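PDB 5IE2: oxalate--CoA ligase from Arabidopsis thaliana, which is an AMP-binding enzyme of the ANL superfamily, built from a large N-terminal and a small C-terminal domain, modelled with adenosine-5'-triphosphate. Local coordinates for residues L36-L39 / I40-A44; A44-L47 / V48-G52. All coordinates share one frame; numbering follows the deposited sequence.

Interactions 1 and 2 are successive stretches of helix 33-50, overlapping at Ala-44, with centres 12 Å apart at the edge of the N-terminal part of the enzyme. In both the apolar side is buried, Leu-36, Leu-39 and Ile-40 in interaction 1, Ala-44 and Leu-47 in interaction 2, and helix 67-78 packs on much of it; the charged pairs lie on the more exposed side. There the two differ. In 36-44 an ordinary run of backbone bonds carries a water bridging the His-37 carbonyl and the Glu-41 carboxylate, and a long aspartate-arginine salt bridge. In 44-52 the arginine-aspartate bridge has direct bonding, and the backbone pattern changes toward Gly-52, which has positive phi.

Interaction 1 (L36-L39 / I40-A44); sequences LHDL and IERAA
Leu-36 and Ile-40 meet on the buried face of an amphipathic helix, residues 33-50, and the pairs His-37/Glu-41 and Asp-38/Arg-42 follow at the same four-residue spacing toward its outer side. The leucine CG, anti to the backbone N (chi1 171°), comes within 3.7 Å of Ile-40 CD1 as the two branched chains cross at a slant. From helix 67-78, Ile-71 touches Leu-36 and Leu-74 touches Ile-40. His-37 and Glu-41 lie side by side and point the same way. Glu-41 CG lies anti to its carbonyl carbon (chi1 -75°), beside the imidazole, and the bend at chi2 turns the carboxylate toward a water; the CH-pi contact is off-centre, with CG 4.1 Å from the centroid of the His-37 ring. That water ties the pair together, donating to His-37 O at 3.0 Å and to Glu-41 OE2 at 2.6 Å, while sitting above one face of the ring near its rim. Glu-41 OE2 also forms a salt bridge with Arg-78 of helix 67-78, which would probably offset its charge. In the third pair the extended Arg-42 chain passes over Asp-38 O and lays one face of its guanidinium on Asp-38 CB. The carboxylate is nearly parallel to it, the planes 22° apart, but the stronger partner of Arg-42 is Asp-139. Backbone bonds from residues 40-43 to 36-39 hold the spacing. The Asp-38/Arg-42 salt bridge is long and rests on charge alone: Asp-38 OD2 stands 3.8 Å from Arg-42 NH2, well out of the guanidinium plane, with no N-H directed at it.

Interaction 2 (A44-L47 / V48-G52); sequences ASRL and VSDAG
Arg-46 and Asp-50 form a salt bridge one turn apart, with the carboxylate oxygen OD2 at the edge of the guanidinium and close to its plane. NH1 donates to it, but the modelled Arg-46 NH1 to Asp-50 OD2 distance of 2.4 Å is very short and its exact value doubtful. The arginine chain bends at chi2 (-92°) and again at chi3, bringing NH1 forward, toward the C-terminal end of the helix; the two flat groups are turned 63° apart. Beneath the bridge, Arg-46 O takes a bond from Asp-50 N at 2.8 Å, and Ala-51 N-H is split between Arg-46 O and Leu-47 O, both bonds weak. Leu-47 CD2 lies 4.3 Å from Ala-51 CB, and Val-48 CG2 sits 3.4 Å from Ala-44 O. This is the C-terminal end of helix 33-50, where Gly-52 is the first residue to leave helical angles, with positive phi (67°). Arg-46 NH2 also donates to Val-144 O, a second hold on the guanidinium. On the inner side Met-72, Ala-75 and Val-76 of helix 67-78 pack on Leu-47, and farther round Ser-49 OG bonds to Ser-153 OG of a neighbouring loop.

Interaction 1 (L36-L39 / I40-A44)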
ATOM      1  N   LEU A  36       5.358 -16.144 -17.665  1.00 13.59           N
ATOM      2  CA  LEU A  36       4.634 -14.894 -17.348  1.00 14.19           C
ATOM      3  C   LEU A  36       5.085 -13.800 -18.313  1.00 14.57           C
ATOM      4  O   LEU A  36       4.270 -13.036 -18.860  1.00 15.68           O
ATOM      5  CB  LEU A  36       4.904 -14.530 -15.887  1.00 13.91           C
ATOM      6  CG  LEU A  36       4.400 -13.145 -15.451  1.00 16.15           C
ATOM      7  CD1 LEU A  36       2.907 -13.047 -15.689  1.00 17.03           C
ATOM      8  CD2 LEU A  36       4.791 -12.870 -13.953  1.00 20.29           C
ATOM      9  N   HIS A  37       6.397 -13.715 -18.510  1.00 13.00           N
ATOM     10  CA  HIS A  37       6.932 -12.741 -19.452  1.00 14.68           C
ATOM     11  C   HIS A  37       6.313 -12.868 -20.842  1.00 16.28           C
ATOM     12  O   HIS A  37       5.934 -11.865 -21.485  1.00 14.97           O
ATOM     13  CB  HIS A  37       8.467 -12.883 -19.516  1.00 15.54           C
ATOM     14  CG  HIS A  37       9.100 -12.005 -20.546  1.00 20.69           C
ATOM     15  ND1 HIS A  37       9.375 -10.665 -20.315  1.00 24.77           N
ATOM     16  CD2 HIS A  37       9.435 -12.248 -21.838  1.00 23.04           C
ATOM     17  CE1 HIS A  37       9.890 -10.135 -21.422  1.00 23.09           C
ATOM     18  NE2 HIS A  37       9.946 -11.076 -22.352  1.00 23.88           N
ATOM     19  N   ASP A  38       6.210 -14.095 -21.349  1.00 16.52           N
ATOM     20  CA  ASP A  38       5.621 -14.248 -22.653  1.00 15.86           C
ATOM     21  C   ASP A  38       4.123 -13.999 -22.698  1.00 14.91           C
ATOM     22  O   ASP A  38       3.644 -13.487 -23.708  1.00 14.06           O
ATOM     23  CB  ASP A  38       5.939 -15.629 -23.214  1.00 18.06           C
ATOM     24  CG  ASP A  38       7.400 -15.720 -23.688  1.00 22.45           C
ATOM     25  OD1 ASP A  38       8.077 -14.648 -23.877  1.00 22.09           O
ATOM     26  OD2 ASP A  38       7.898 -16.872 -23.838  1.00 22.59           O
ATOM     27  N   LEU A  39       3.402 -14.334 -21.627  1.00 12.94           N
ATOM     28  CA  LEU A  39       1.955 -14.075 -21.580  1.00 12.78           C
ATOM     29  C   LEU A  39       1.751 -12.538 -21.654  1.00 15.10           C
ATOM     30  O   LEU A  39       0.831 -12.035 -22.295  1.00 14.04           O
ATOM     31  CB  LEU A  39       1.338 -14.608 -20.284  1.00 14.60           C
ATOM     32  CG  LEU A  39       1.169 -16.111 -20.323  1.00 15.25           C
ATOM     33  CD1 LEU A  39       0.813 -16.627 -18.943  1.00 15.87           C
ATOM     34  CD2 LEU A  39       0.028 -16.418 -21.315  1.00 15.68           C
ATOM     35  N   ILE A  40       2.634 -11.844 -20.961  1.00 14.25           N
ATOM     36  CA  ILE A  40       2.569 -10.370 -20.944  1.00 15.93           C
ATOM     37  C   ILE A  40       2.897  -9.816 -22.347  1.00 16.09           C
ATOM     38  O   ILE A  40       2.169  -8.967 -22.869  1.00 15.98           O
ATOM     39  CB  ILE A  40       3.534  -9.792 -19.889  1.00 14.36           C
ATOM     40  CG1 ILE A  40       3.085 -10.130 -18.456  1.00 13.97           C
ATOM     41  CG2 ILE A  40       3.659  -8.255 -20.044  1.00 13.55           C
ATOM     42  CD1 ILE A  40       4.260 -10.000 -17.431  1.00 15.44           C
ATOM     43  N   GLU A  41       3.956 -10.314 -22.972  1.00 15.70           N
ATOM     44  CA  GLU A  41       4.358  -9.797 -24.293  1.00 17.22           C
ATOM     45  C   GLU A  41       3.223 -10.005 -25.296  1.00 17.99           C
ATOM     46  O   GLU A  41       2.936  -9.152 -26.157  1.00 16.72           O
ATOM     47  CB  GLU A  41       5.593 -10.533 -24.887  1.00 24.44           C
ATOM     48  CG  GLU A  41       6.915 -10.193 -24.296  1.00 28.53           C
ATOM     49  CD  GLU A  41       7.303  -8.718 -24.541  1.00 28.76           C
ATOM     50  OE1 GLU A  41       7.334  -8.252 -25.699  1.00 31.61           O
ATOM     51  OE2 GLU A  41       7.552  -8.058 -23.521  1.00 29.05           O
ATOM     52  N   ARG A  42       2.620 -11.189 -25.232  1.00 17.45           N
ATOM     53  CA  ARG A  42       1.562 -11.506 -26.205  1.00 17.35           C
ATOM     54  C   ARG A  42       0.302 -10.682 -25.978  1.00 17.59           C
ATOM     55  O   ARG A  42      -0.348 -10.195 -26.938  1.00 14.81           O
ATOM     56  CB  ARG A  42       1.227 -13.011 -26.169  1.00 14.05           C
ATOM     57  CG  ARG A  42       2.451 -13.784 -26.696  1.00 17.31           C
ATOM     58  CD  ARG A  42       2.332 -15.327 -26.397  1.00 24.53           C
ATOM     59  NE  ARG A  42       3.623 -16.046 -26.484  1.00 24.66           N
ATOM     60  CZ  ARG A  42       3.793 -17.293 -26.032  1.00 26.90           C
ATOM     61  NH1 ARG A  42       2.753 -17.919 -25.485  1.00 25.79           N
ATOM     62  NH2 ARG A  42       4.978 -17.922 -26.102  1.00 25.46           N
ATOM     63  N   ALA A  43      -0.040 -10.505 -24.702  1.00 16.47           N
ATOM     64  CA  ALA A  43      -1.173  -9.663 -24.394  1.00 18.00           C
ATOM     65  C   ALA A  43      -0.921  -8.207 -24.808  1.00 17.75           C
ATOM     66  O   ALA A  43      -1.845  -7.531 -25.268  1.00 18.13           O
ATOM     67  CB  ALA A  43      -1.540  -9.762 -22.824  1.00 14.25           C
ATOM     68  N   ALA A  44       0.296  -7.705 -24.619  1.00 16.99           N
ATOM     69  CA  ALA A  44       0.624  -6.328 -24.984  1.00 14.77           C
ATOM     70  C   ALA A  44       0.487  -6.198 -26.504  1.00 17.85           C
ATOM     71  O   ALA A  44      -0.008  -5.199 -27.014  1.00 18.19           O
ATOM     72  CB  ALA A  44       2.056  -5.958 -24.534  1.00 14.08           C
TER
HETATM   73  O   HOH W   1       6.728  -8.995 -21.233  1.00 25.23           O

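Interaction 2 (A44-L47 / V48-G52)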
ATOM      1  N   ALA A  44       0.296  -7.705 -24.619  1.00 16.99           N
ATOM      2  CA  ALA A  44       0.624  -6.328 -24.984  1.00 14.77           C
ATOM      3  C   ALA A  44       0.487  -6.198 -26.504  1.00 17.85           C
ATOM      4  O   ALA A  44      -0.008  -5.199 -27.014  1.00 18.19           O
ATOM      5  CB  ALA A  44       2.056  -5.958 -24.534  1.00 14.08           C
ATOM      6  N   SER A  45       0.929  -7.233 -27.209  1.00 18.27           N
ATOM      7  CA  SER A  45       0.797  -7.234 -28.665  0.53 19.13           C
ATOM      8  C   SER A  45      -0.656  -7.135 -29.095  1.00 19.49           C
ATOM      9  O   SER A  45      -0.976  -6.397 -30.055  1.00 22.58           O
ATOM     10  CB  SER A  45       1.419  -8.485 -29.261  0.53 19.38           C
ATOM     11  OG  SER A  45       2.815  -8.310 -29.322  0.53 19.91           O
ATOM     12  N   ARG A  46      -1.532  -7.871 -28.398  1.00 20.06           N
ATOM     13  CA  ARG A  46      -2.939  -7.772 -28.725  1.00 19.24           C
ATOM     14  C   ARG A  46      -3.497  -6.374 -28.397  1.00 18.72           C
ATOM     15  O   ARG A  46      -4.333  -5.839 -29.146  1.00 20.73           O
ATOM     16  CB  ARG A  46      -3.739  -8.841 -27.989  1.00 21.79           C
ATOM     17  CG  ARG A  46      -3.346 -10.232 -28.454  1.00 27.97           C
ATOM     18  CD  ARG A  46      -4.237 -10.687 -29.577  1.00 34.21           C
ATOM     19  NE  ARG A  46      -5.519 -11.159 -29.038  1.00 37.21           N
ATOM     20  CZ  ARG A  46      -6.718 -10.846 -29.531  1.00 38.36           C
ATOM     21  NH1 ARG A  46      -6.817 -10.067 -30.601  1.00 40.52           N
ATOM     22  NH2 ARG A  46      -7.824 -11.341 -28.965  1.00 36.72           N
ATOM     23  N   LEU A  47      -3.095  -5.805 -27.268  1.00 17.26           N
ATOM     24  CA  LEU A  47      -3.570  -4.435 -26.943  1.00 18.26           C
ATOM     25  C   LEU A  47      -3.192  -3.434 -28.052  1.00 20.07           C
ATOM     26  O   LEU A  47      -4.012  -2.591 -28.457  1.00 22.15           O
ATOM     27  CB  LEU A  47      -2.962  -3.943 -25.611  1.00 20.39           C
ATOM     28  CG  LEU A  47      -3.444  -4.683 -24.360  1.00 21.61           C
ATOM     29  CD1 LEU A  47      -2.714  -4.134 -23.104  1.00 19.95           C
ATOM     30  CD2 LEU A  47      -4.961  -4.455 -24.225  1.00 22.36           C
ATOM     31  N   VAL A  48      -1.951  -3.513 -28.529  1.00 20.90           N
ATOM     32  CA  VAL A  48      -1.518  -2.569 -29.552  1.00 22.08           C
ATOM     33  C   VAL A  48      -2.195  -2.852 -30.906  1.00 23.93           C
ATOM     34  O   VAL A  48      -2.727  -1.943 -31.527  1.00 25.81           O
ATOM     35  CB  VAL A  48       0.020  -2.597 -29.715  1.00 22.94           C
ATOM     36  CG1 VAL A  48       0.483  -1.667 -30.834  1.00 23.73           C
ATOM     37  CG2 VAL A  48       0.691  -2.189 -28.415  1.00 21.50           C
ATOM     38  N   SER A  49      -2.174  -4.103 -31.357  1.00 22.30           N
ATOM     39  CA  SER A  49      -2.650  -4.445 -32.709  1.00 26.68           C
ATOM     40  C   SER A  49      -4.158  -4.484 -32.836  1.00 28.88           C
ATOM     41  O   SER A  49      -4.695  -4.180 -33.886  1.00 30.94           O
ATOM     42  CB  SER A  49      -2.141  -5.819 -33.138  1.00 29.10           C
ATOM     43  OG  SER A  49      -0.722  -5.810 -33.243  1.00 31.66           O
ATOM     44  N   ASP A  50      -4.834  -4.934 -31.792  1.00 27.37           N
ATOM     45  CA  ASP A  50      -6.254  -5.233 -31.907  1.00 28.94           C
ATOM     46  C   ASP A  50      -7.149  -4.330 -31.080  1.00 31.07           C
ATOM     47  O   ASP A  50      -8.340  -4.171 -31.399  1.00 31.09           O
ATOM     48  CB  ASP A  50      -6.512  -6.688 -31.517  1.00 29.97           C
ATOM     49  CG  ASP A  50      -5.756  -7.679 -32.428  1.00 35.39           C
ATOM     50  OD1 ASP A  50      -5.642  -7.409 -33.651  1.00 37.91           O
ATOM     51  OD2 ASP A  50      -5.280  -8.724 -31.940  1.00 36.76           O
ATOM     52  N   ALA A  51      -6.602  -3.728 -30.028  1.00 28.21           N
ATOM     53  CA  ALA A  51      -7.393  -2.833 -29.174  1.00 26.92           C
ATOM     54  C   ALA A  51      -7.001  -1.384 -29.411  1.00 26.43           C
ATOM     55  O   ALA A  51      -7.541  -0.471 -28.789  1.00 27.93           O
ATOM     56  CB  ALA A  51      -7.243  -3.221 -27.668  1.00 25.53           C
ATOM     57  N   GLY A  52      -6.044  -1.167 -30.307  1.00 24.01           N
ATOM     58  CA  GLY A  52      -5.659   0.179 -30.695  1.00 25.40           C
ATOM     59  C   GLY A  52      -4.983   1.027 -29.622  1.00 25.98           C
ATOM     60  O   GLY A  52      -5.043   2.240 -29.654  1.00 28.16           O
TER